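Local coordinates for protein cGAS/DncV-like nucleotidyltransferase in E. coli homolog (Elizabethkingia meningoseptica ATCC 13253 = NBRC 12535, PDB 6E0O) that makes cyclic dinucleotides from nucleoside triphosphates with magnesium, as the second messenger synthase of a CBASS system that defends bacteria against phage, at residues Q29-A33 with N111-T115; E118-K122 with F159-K165. All coordinates share one frame; numbering follows the deposited sequence.

Interaction 1 (Q29-A33 with N111-T115)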
ATOM      1  N   GLN A  29     -17.782  11.131   5.059  1.00 12.94           N
ATOM      2  CA  GLN A  29     -18.929  11.019   4.170  1.00 12.88           C
ATOM      3  C   GLN A  29     -19.141   9.581   3.731  1.00 12.57           C
ATOM      4  O   GLN A  29     -20.279   9.099   3.690  1.00 13.07           O
ATOM      5  CB  GLN A  29     -18.740  11.910   2.949  1.00 13.18           C
ATOM      6  CG  GLN A  29     -18.799  13.389   3.246  1.00 14.42           C
ATOM      7  CD  GLN A  29     -18.537  14.214   2.006  1.00 14.26           C
ATOM      8  OE1 GLN A  29     -18.976  13.855   0.917  1.00 14.87           O
ATOM      9  NE2 GLN A  29     -17.796  15.303   2.156  1.00 17.12           N
ATOM     10  N   ILE A  30     -18.062   8.891   3.361  1.00 11.97           N
ATOM     11  CA  ILE A  30     -18.185   7.519   2.884  1.00 12.01           C
ATOM     12  C   ILE A  30     -18.643   6.607   4.010  1.00 11.88           C
ATOM     13  O   ILE A  30     -19.501   5.740   3.816  1.00 12.62           O
ATOM     14  CB  ILE A  30     -16.874   7.058   2.219  1.00 13.45           C
ATOM     15  CG1 ILE A  30     -16.776   7.791   0.874  1.00 17.90           C
ATOM     16  CG2 ILE A  30     -16.860   5.559   2.069  1.00 14.53           C
ATOM     17  CD1 ILE A  30     -15.431   7.777   0.256  1.00 18.15           C
ATOM     18  N   THR A  31     -18.081   6.787   5.204  1.00 12.13           N
ATOM     19  CA  THR A  31     -18.499   5.979   6.340  1.00 12.29           C
ATOM     20  C   THR A  31     -19.998   6.108   6.580  1.00 12.68           C
ATOM     21  O   THR A  31     -20.685   5.100   6.771  1.00 14.05           O
ATOM     22  CB  THR A  31     -17.695   6.379   7.574  1.00 13.33           C
ATOM     23  OG1 THR A  31     -16.311   6.069   7.359  1.00 14.60           O
ATOM     24  CG2 THR A  31     -18.182   5.646   8.800  1.00 15.92           C
ATOM     25  N   ALA A  32     -20.529   7.336   6.532  1.00 12.76           N
ATOM     26  CA  ALA A  32     -21.960   7.526   6.761  1.00 13.15           C
ATOM     27  C   ALA A  32     -22.779   6.784   5.707  1.00 12.83           C
ATOM     28  O   ALA A  32     -23.773   6.125   6.028  1.00 14.48           O
ATOM     29  CB  ALA A  32     -22.303   9.017   6.779  1.00 16.52           C
ATOM     30  N   ALA A  33     -22.369   6.872   4.443  1.00 12.20           N
ATOM     31  CA  ALA A  33     -23.099   6.188   3.380  1.00 12.75           C
ATOM     32  C   ALA A  33     -23.107   4.679   3.597  1.00 12.59           C
ATOM     33  O   ALA A  33     -24.133   4.017   3.402  1.00 14.09           O
ATOM     34  CB  ALA A  33     -22.486   6.551   2.028  1.00 13.44           C
ATOM     35  N   ASN A 111     -26.321   5.833  -3.784  1.00 12.08           N
ATOM     36  CA  ASN A 111     -27.472   6.542  -3.239  1.00 12.81           C
ATOM     37  C   ASN A 111     -27.079   7.911  -2.721  1.00 14.01           C
ATOM     38  O   ASN A 111     -27.903   8.830  -2.742  1.00 15.99           O
ATOM     39  CB  ASN A 111     -28.120   5.748  -2.107  1.00 13.26           C
ATOM     40  CG  ASN A 111     -28.894   4.566  -2.601  1.00 13.96           C
ATOM     41  OD1 ASN A 111     -29.314   4.533  -3.757  1.00 14.92           O
ATOM     42  ND2 ASN A 111     -29.103   3.588  -1.730  1.00 15.95           N
ATOM     43  N   VAL A 112     -25.834   8.061  -2.261  1.00 12.84           N
ATOM     44  CA  VAL A 112     -25.334   9.309  -1.683  1.00 13.52           C
ATOM     45  C   VAL A 112     -24.518  10.108  -2.681  1.00 12.89           C
ATOM     46  O   VAL A 112     -24.701  11.316  -2.818  1.00 15.34           O
ATOM     47  CB  VAL A 112     -24.508   9.017  -0.411  1.00 13.73           C
ATOM     48  CG1 VAL A 112     -23.802  10.289   0.081  1.00 15.13           C
ATOM     49  CG2 VAL A 112     -25.391   8.420   0.667  1.00 14.94           C
ATOM     50  N   PHE A 113     -23.588   9.456  -3.370  1.00 12.53           N
ATOM     51  CA  PHE A 113     -22.607  10.147  -4.197  1.00 12.73           C
ATOM     52  C   PHE A 113     -22.940  10.110  -5.680  1.00 14.37           C
ATOM     53  O   PHE A 113     -22.187  10.678  -6.480  1.00 14.87           O
ATOM     54  CB  PHE A 113     -21.216   9.549  -3.960  1.00 13.30           C
ATOM     55  CG  PHE A 113     -20.777   9.599  -2.531  1.00 11.92           C
ATOM     56  CD1 PHE A 113     -20.360  10.785  -1.977  1.00 13.62           C
ATOM     57  CD2 PHE A 113     -20.775   8.461  -1.744  1.00 12.53           C
ATOM     58  CE1 PHE A 113     -19.952  10.840  -0.663  1.00 13.72           C
ATOM     59  CE2 PHE A 113     -20.364   8.510  -0.426  1.00 13.42           C
ATOM     60  CZ  PHE A 113     -19.967   9.701   0.113  1.00 14.30           C
ATOM     61  N   THR A 114     -24.036   9.441  -6.051  1.00 14.24           N
ATOM     62  CA  THR A 114     -24.571   9.383  -7.409  1.00 14.78           C
ATOM     63  C   THR A 114     -23.476   9.232  -8.456  1.00 15.57           C
ATOM     64  O   THR A 114     -22.787   8.205  -8.485  1.00 15.62           O
ATOM     65  CB  THR A 114     -25.533  10.551  -7.684  1.00 19.47           C
ATOM     66  OG1 THR A 114     -24.827  11.795  -7.762  1.00 20.61           O
ATOM     67  CG2 THR A 114     -26.591  10.650  -6.578  1.00 20.07           C
ATOM     68  N   THR A 115     -23.305  10.238  -9.312  1.00 17.90           N
ATOM     69  CA  THR A 115     -22.460  10.096 -10.489  1.00 19.07           C
ATOM     70  C   THR A 115     -20.974  10.037 -10.168  1.00 18.71           C
ATOM     71  O   THR A 115     -20.185   9.743 -11.070  1.00 21.59           O
ATOM     72  CB  THR A 115     -22.743  11.244 -11.459  1.00 23.95           C
ATOM     73  OG1 THR A 115     -22.533  12.493 -10.786  1.00 28.04           O
ATOM     74  CG2 THR A 115     -24.176  11.170 -11.960  1.00 28.31           C
TER

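Interaction 2 (E118-K122 with F159-K165). With nucleotides of chain B.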
ATOM      1  N   GLU A 118     -17.931   4.943  -9.281  1.00 14.28           N
ATOM      2  CA  GLU A 118     -17.509   4.144 -10.423  1.00 16.36           C
ATOM      3  C   GLU A 118     -17.011   2.798  -9.923  1.00 14.64           C
ATOM      4  O   GLU A 118     -16.057   2.731  -9.144  1.00 16.44           O
ATOM      5  CB  GLU A 118     -16.402   4.856 -11.205  1.00 18.24           C
ATOM      6  CG  GLU A 118     -16.797   6.231 -11.709  1.00 24.15           C
ATOM      7  CD  GLU A 118     -15.688   6.917 -12.482  1.00 33.44           C
ATOM      8  OE1 GLU A 118     -15.888   8.070 -12.914  1.00 35.68           O
ATOM      9  OE2 GLU A 118     -14.614   6.303 -12.659  1.00 38.52           O
ATOM     10  N   ARG A 119     -17.638   1.727 -10.383  1.00 15.88           N
ATOM     11  CA  ARG A 119     -17.171   0.396 -10.038  1.00 15.03           C
ATOM     12  C   ARG A 119     -15.855   0.114 -10.745  1.00 15.72           C
ATOM     13  O   ARG A 119     -15.710   0.375 -11.944  1.00 18.37           O
ATOM     14  CB  ARG A 119     -18.210  -0.637 -10.444  1.00 16.47           C
ATOM     15  CG  ARG A 119     -17.777  -2.042 -10.135  1.00 16.83           C
ATOM     16  CD  ARG A 119     -18.925  -2.993 -10.278  1.00 19.22           C
ATOM     17  NE  ARG A 119     -18.522  -4.370 -10.036  1.00 19.98           N
ATOM     18  CZ  ARG A 119     -19.242  -5.243  -9.343  1.00 17.87           C
ATOM     19  NH1 ARG A 119     -20.390  -4.866  -8.787  1.00 19.95           N
ATOM     20  NH2 ARG A 119     -18.801  -6.481  -9.179  1.00 19.16           N
ATOM     21  N   LYS A 120     -14.897  -0.418  -9.997  1.00 13.89           N
ATOM     22  CA  LYS A 120     -13.598  -0.811 -10.520  1.00 14.45           C
ATOM     23  C   LYS A 120     -13.377  -2.301 -10.274  1.00 14.50           C
ATOM     24  O   LYS A 120     -14.169  -2.968  -9.605  1.00 15.36           O
ATOM     25  CB  LYS A 120     -12.477   0.025  -9.896  1.00 16.99           C
ATOM     26  CG  LYS A 120     -12.657   1.519 -10.044  1.00 18.61           C
ATOM     27  CD  LYS A 120     -12.578   1.975 -11.487  1.00 25.20           C
ATOM     28  CE  LYS A 120     -12.920   3.455 -11.592  1.00 29.91           C
ATOM     29  NZ  LYS A 120     -12.859   3.963 -12.990  1.00 34.27           N
ATOM     30  N   ASN A 121     -12.263  -2.817 -10.797  1.00 15.38           N
ATOM     31  CA  ASN A 121     -12.020  -4.254 -10.755  1.00 15.59           C
ATOM     32  C   ASN A 121     -11.925  -4.774  -9.325  1.00 14.92           C
ATOM     33  O   ASN A 121     -12.404  -5.879  -9.029  1.00 15.53           O
ATOM     34  CB  ASN A 121     -10.743  -4.571 -11.529  1.00 18.50           C
ATOM     35  CG  ASN A 121     -10.551  -6.056 -11.751  1.00 18.60           C
ATOM     36  OD1 ASN A 121     -11.507  -6.784 -12.016  1.00 19.81           O
ATOM     37  ND2 ASN A 121      -9.312  -6.514 -11.640  1.00 20.18           N
ATOM     38  N   LYS A 122     -11.301  -4.003  -8.429  1.00 14.30           N
ATOM     39  CA  LYS A 122     -11.006  -4.464  -7.078  1.00 14.71           C
ATOM     40  C   LYS A 122     -11.640  -3.597  -6.000  1.00 14.57           C
ATOM     41  O   LYS A 122     -11.394  -3.837  -4.813  1.00 14.83           O
ATOM     42  CB  LYS A 122      -9.492  -4.540  -6.849  1.00 16.90           C
ATOM     43  CG  LYS A 122      -8.792  -5.585  -7.694  1.00 17.28           C
ATOM     44  CD  LYS A 122      -7.298  -5.657  -7.411  1.00 19.92           C
ATOM     45  CE  LYS A 122      -6.577  -6.471  -8.473  1.00 23.79           C
ATOM     46  NZ  LYS A 122      -5.105  -6.451  -8.282  1.00 27.58           N
ATOM     47  N   PHE A 159     -11.230 -10.703  -0.841  1.00 13.34           N
ATOM     48  CA  PHE A 159     -12.290 -10.276  -1.730  1.00 13.71           C
ATOM     49  C   PHE A 159     -11.988 -10.848  -3.104  1.00 13.67           C
ATOM     50  O   PHE A 159     -10.980 -11.528  -3.305  1.00 15.05           O
ATOM     51  CB  PHE A 159     -12.466  -8.759  -1.715  1.00 15.21           C
ATOM     52  CG  PHE A 159     -11.259  -7.990  -2.138  1.00 15.88           C
ATOM     53  CD1 PHE A 159     -10.293  -7.623  -1.217  1.00 17.64           C
ATOM     54  CD2 PHE A 159     -11.114  -7.584  -3.454  1.00 18.68           C
ATOM     55  CE1 PHE A 159      -9.190  -6.885  -1.605  1.00 22.50           C
ATOM     56  CE2 PHE A 159     -10.016  -6.849  -3.851  1.00 21.87           C
ATOM     57  CZ  PHE A 159      -9.049  -6.496  -2.925  1.00 21.22           C
ATOM     58  N   TYR A 160     -12.880 -10.591  -4.047  1.00 13.96           N
ATOM     59  CA  TYR A 160     -12.736 -11.091  -5.401  1.00 14.35           C
ATOM     60  C   TYR A 160     -12.777  -9.929  -6.371  1.00 13.85           C
ATOM     61  O   TYR A 160     -13.591  -9.018  -6.223  1.00 15.29           O
ATOM     62  CB  TYR A 160     -13.831 -12.104  -5.712  1.00 16.20           C
ATOM     63  CG  TYR A 160     -13.761 -13.269  -4.752  1.00 18.20           C
ATOM     64  CD1 TYR A 160     -14.374 -13.208  -3.505  1.00 22.16           C
ATOM     65  CD2 TYR A 160     -13.039 -14.407  -5.070  1.00 19.75           C
ATOM     66  CE1 TYR A 160     -14.294 -14.262  -2.618  1.00 27.64           C
ATOM     67  CE2 TYR A 160     -12.955 -15.470  -4.192  1.00 23.40           C
ATOM     68  CZ  TYR A 160     -13.586 -15.393  -2.967  1.00 27.97           C
ATOM     69  OH  TYR A 160     -13.502 -16.446  -2.084  1.00 35.37           O
ATOM     70  N   SER A 161     -11.881  -9.960  -7.351  1.00 14.44           N
ATOM     71  CA  SER A 161     -11.899  -8.954  -8.394  1.00 14.78           C
ATOM     72  C   SER A 161     -12.961  -9.305  -9.428  1.00 14.60           C
ATOM     73  O   SER A 161     -13.411 -10.451  -9.530  1.00 16.26           O
ATOM     74  CB  SER A 161     -10.533  -8.864  -9.067  1.00 16.32           C
ATOM     75  OG  SER A 161     -10.253 -10.044  -9.795  1.00 17.91           O
ATOM     76  N   ASP A 162     -13.357  -8.299 -10.214  1.00 15.67           N
ATOM     77  CA  ASP A 162     -14.349  -8.527 -11.254  1.00 17.21           C
ATOM     78  C   ASP A 162     -13.824  -9.488 -12.318  1.00 18.07           C
ATOM     79  O   ASP A 162     -14.616 -10.154 -12.989  1.00 21.63           O
ATOM     80  CB  ASP A 162     -14.792  -7.200 -11.866  1.00 18.12           C
ATOM     81  CG  ASP A 162     -15.700  -6.406 -10.942  1.00 18.97           C
ATOM     82  OD1 ASP A 162     -15.929  -6.846  -9.792  1.00 17.92           O
ATOM     83  OD2 ASP A 162     -16.180  -5.337 -11.369  1.00 20.39           O
ATOM     84  N   ASP A 163     -12.503  -9.589 -12.489  1.00 19.25           N
ATOM     85  CA  ASP A 163     -11.929 -10.593 -13.384  1.00 21.99           C
ATOM     86  C   ASP A 163     -11.598 -11.910 -12.670  1.00 19.56           C
ATOM     87  O   ASP A 163     -10.776 -12.690 -13.168  1.00 21.10           O
ATOM     88  CB  ASP A 163     -10.747 -10.037 -14.190  1.00 23.45           C
ATOM     89  CG  ASP A 163      -9.531  -9.733 -13.350  1.00 24.81           C
ATOM     90  OD1 ASP A 163      -9.658  -9.514 -12.136  1.00 22.54           O
ATOM     91  OD2 ASP A 163      -8.424  -9.694 -13.933  1.00 29.53           O
ATOM     92  N   ASN A 164     -12.230 -12.160 -11.520  1.00 18.83           N
ATOM     93  CA  ASN A 164     -12.385 -13.474 -10.865  1.00 19.90           C
ATOM     94  C   ASN A 164     -11.204 -13.899 -10.007  1.00 18.31           C
ATOM     95  O   ASN A 164     -11.162 -15.063  -9.574  1.00 21.29           O
ATOM     96  CB  ASN A 164     -12.777 -14.584 -11.848  1.00 21.97           C
ATOM     97  CG  ASN A 164     -14.189 -14.399 -12.393  1.00 25.29           C
ATOM     98  OD1 ASN A 164     -15.090 -13.934 -11.685  1.00 26.16           O
ATOM     99  ND2 ASN A 164     -14.382 -14.740 -13.660  1.00 29.26           N
ATOM    100  N   LYS A 165     -10.283 -12.995  -9.698  1.00 14.60           N
ATOM    101  CA  LYS A 165      -9.156 -13.339  -8.849  1.00 14.08           C
ATOM    102  C   LYS A 165      -9.561 -13.249  -7.390  1.00 15.07           C
ATOM    103  O   LYS A 165     -10.301 -12.346  -6.991  1.00 16.28           O
ATOM    104  CB  LYS A 165      -7.986 -12.395  -9.100  1.00 16.22           C
ATOM    105  CG  LYS A 165      -7.444 -12.486 -10.507  1.00 17.68           C
ATOM    106  CD  LYS A 165      -6.125 -11.772 -10.661  1.00 24.89           C
ATOM    107  CE  LYS A 165      -6.324 -10.302 -10.915  1.00 27.76           C
ATOM    108  NZ  LYS A 165      -5.045  -9.688 -11.375  1.00 28.41           N
TER
ATOM    109  P     A B   2      -4.475  -1.848  -7.722  1.00 53.75           P
ATOM    110  OP1   A B   2      -4.753  -3.308  -7.765  1.00 57.70           O
ATOM    111  OP2   A B   2      -4.701  -1.030  -8.945  1.00 58.92           O
ATOM    112  O5'   A B   2      -5.360  -1.222  -6.553  1.00 62.49           O
ATOM    113  C5'   A B   2      -6.744  -0.939  -6.742  1.00 66.22           C
ATOM    114  C4'   A B   2      -7.490  -0.904  -5.430  1.00 66.10           C
ATOM    115  O4'   A B   2      -7.553  -2.253  -4.897  1.00 61.45           O
ATOM    116  C3'   A B   2      -6.851  -0.042  -4.345  1.00 67.58           C
ATOM    117  O3'   A B   2      -7.860   0.567  -3.541  1.00 68.72           O
ATOM    118  C2'   A B   2      -6.063  -1.053  -3.521  1.00 64.35           C
ATOM    119  O2'   A B   2      -5.853  -0.682  -2.173  1.00 65.29           O
ATOM    120  C1'   A B   2      -6.931  -2.304  -3.628  1.00 56.20           C
ATOM    121  N9    A B   2      -6.152  -3.540  -3.561  1.00 37.46           N
ATOM    122  C8    A B   2      -5.346  -4.065  -4.545  1.00 31.71           C
ATOM    123  N7    A B   2      -4.759  -5.185  -4.209  1.00 24.64           N
ATOM    124  C5    A B   2      -5.196  -5.410  -2.910  1.00 24.58           C
ATOM    125  C6    A B   2      -4.928  -6.433  -1.981  1.00 21.77           C
ATOM    126  N6    A B   2      -4.131  -7.479  -2.209  1.00 22.77           N
ATOM    127  N1    A B   2      -5.543  -6.342  -0.793  1.00 23.79           N
ATOM    128  C2    A B   2      -6.343  -5.311  -0.529  1.00 23.79           C
ATOM    129  N3    A B   2      -6.675  -4.288  -1.316  1.00 24.49           N
ATOM    130  C4    A B   2      -6.059  -4.402  -2.503  1.00 26.40           C
TER
HETATM  131  O   HOH W   1     -13.649  -6.251  -5.808  1.00 14.21           O
HETATM  132  O   HOH W   2      -3.799  -9.353  -9.021  1.00 34.05           O

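Interaction 1 (Q29-A33 with N111-T115)
Phe113 pushes its ring rim-first against helix 21-38, where Gln29 and Ala33, a helical turn apart, and Ile30 beside Gln29 form the hollow that receives it. The far end of the ring does the touching. Phe113 CZ lies 3.6 Å from the backbone O of Gln29 and 3.8 Å from Ile30 CG1, while Phe113 CE2 meets Ala33 CB, also at 3.8 Å. The carbonyl carbon of Gln29 lies in the ring plane beyond this edge, whereas the methyl of Ala33 and CG1 of Ile30 approach obliquely. With CG anti to its own carbonyl carbon (chi1 -57°), Phe113 sends the ring across to the neighbouring helix. Ile30 crosses it at about a right angle.

On the CE1 side the hollow is closed by Gln29, whose CB packs near the ring and whose extended chain carries OE1 to 3.5 Å from Phe113 CE1, at the ring edge and near its plane. The Gln29 amide plane is turned 21° from that of the ring. OE1 accepts a hydrogen bond from Arg132, which gives this oxygen a polar partner beside the aromatic edge.

Val112 supplies a second, smaller bump. Its two methyls divide the work: CG2 reaches Ala33 CB at 3.7 Å, and CG1 sits 3.7 Å above the centre of the Phe113 ring, lying over one face from within the same segment. Ala33 is thus touched by both Val112 and Phe113; consistent with its small side chain, the CA atoms of Ala33 and Val112 are 6.4 Å apart. No hydrogen bond links the segments. Ile30 and Phe113 also touch Val126, and Ile30 reaches Ala135 and Val137: the last turn of helix 98-113 packs on helix 21-38, both touching the central sheet of a nucleotidyltransferase domain.

Interaction 2 (E118-K122 with F159-K165)
Arg119 meets Asp162 side-on, NE and NH2 each taking a different carboxylate oxygen. The bond from Arg119 NE to Asp162 OD2 is 2.9 Å and nearly straight (171°), lies in the guanidinium plane and arrives on the syn side of OD2. Arg119 NH2 reaches Asp162 OD1 at 3.0 Å from above the carboxylate plane, the two flat groups being turned 36° apart. Arg119 gets there on a chain extended from CG to NE. OD1 has a second cationic partner in Lys102, so two positive charges probably stabilise the carboxylate.

Asn121 binds the type I beta turn from Ser161 to Asn164 with both backbone and side chain. Its backbone O takes the N-H of Asp162 at 2.9 Å, on a lone pair. Its OD1 accepts from Asp163 N, in the carbonyl plane, and its ND2 donates to Asp163 OD1 at 3.1 Å, from above that carboxylate. The amide and carboxylate planes stand 71° apart, so the two groups cross instead of lying flat together. Ser161 OG accepts a bond from Lys165 N, tying the two ends of the loop together.

Lys122 extends past this turn to the nucleotide, where Lys122 NZ donates to OP1 of A2 of chain B at 3.2 Å. NZ also donates to a water that accepts a hydrogen bond from Lys165 NZ as well, a bridge between two ammonium groups. Phe159 CE2 packs against Lys122 CB, while Phe159 CE1 lies 3.4 Å from C2 of A2 of chain B, which meets the ring at its edge. These contacts are consistent with an ATP-binding role for Asn121 and Lys122. Phe159 is backed by Ile138 and Cys140 of strand 135-147, Ile167 of strand 166-169 and Phe98 of helix 98-113, while Glu118 pairs by backbone with Gln125 of strand 124-126.

Overall arrangement
Interactions 1 and 2 follow one another along the chain, the first closing at 111-115 just before the second opens at 118-122, with their centres about 20 Å apart. Helix 98-113 ends in interaction 1 and leads almost directly into strand 117-119, the start of interaction 2; the same helix also supplies Lys102 and Phe98 to the surroundings of interaction 2. Strands 124-126 and 135-147 of the mixed sheet border both. Interaction 1 is buried, about 11 Å from the nucleic acid at nearest atoms, whereas interaction 2 lies at the surface and touches the nucleotide. Helix 98-113 thus probably connects helical packing to the nucleotide-contacting edge within one nucleotidyltransferase domain.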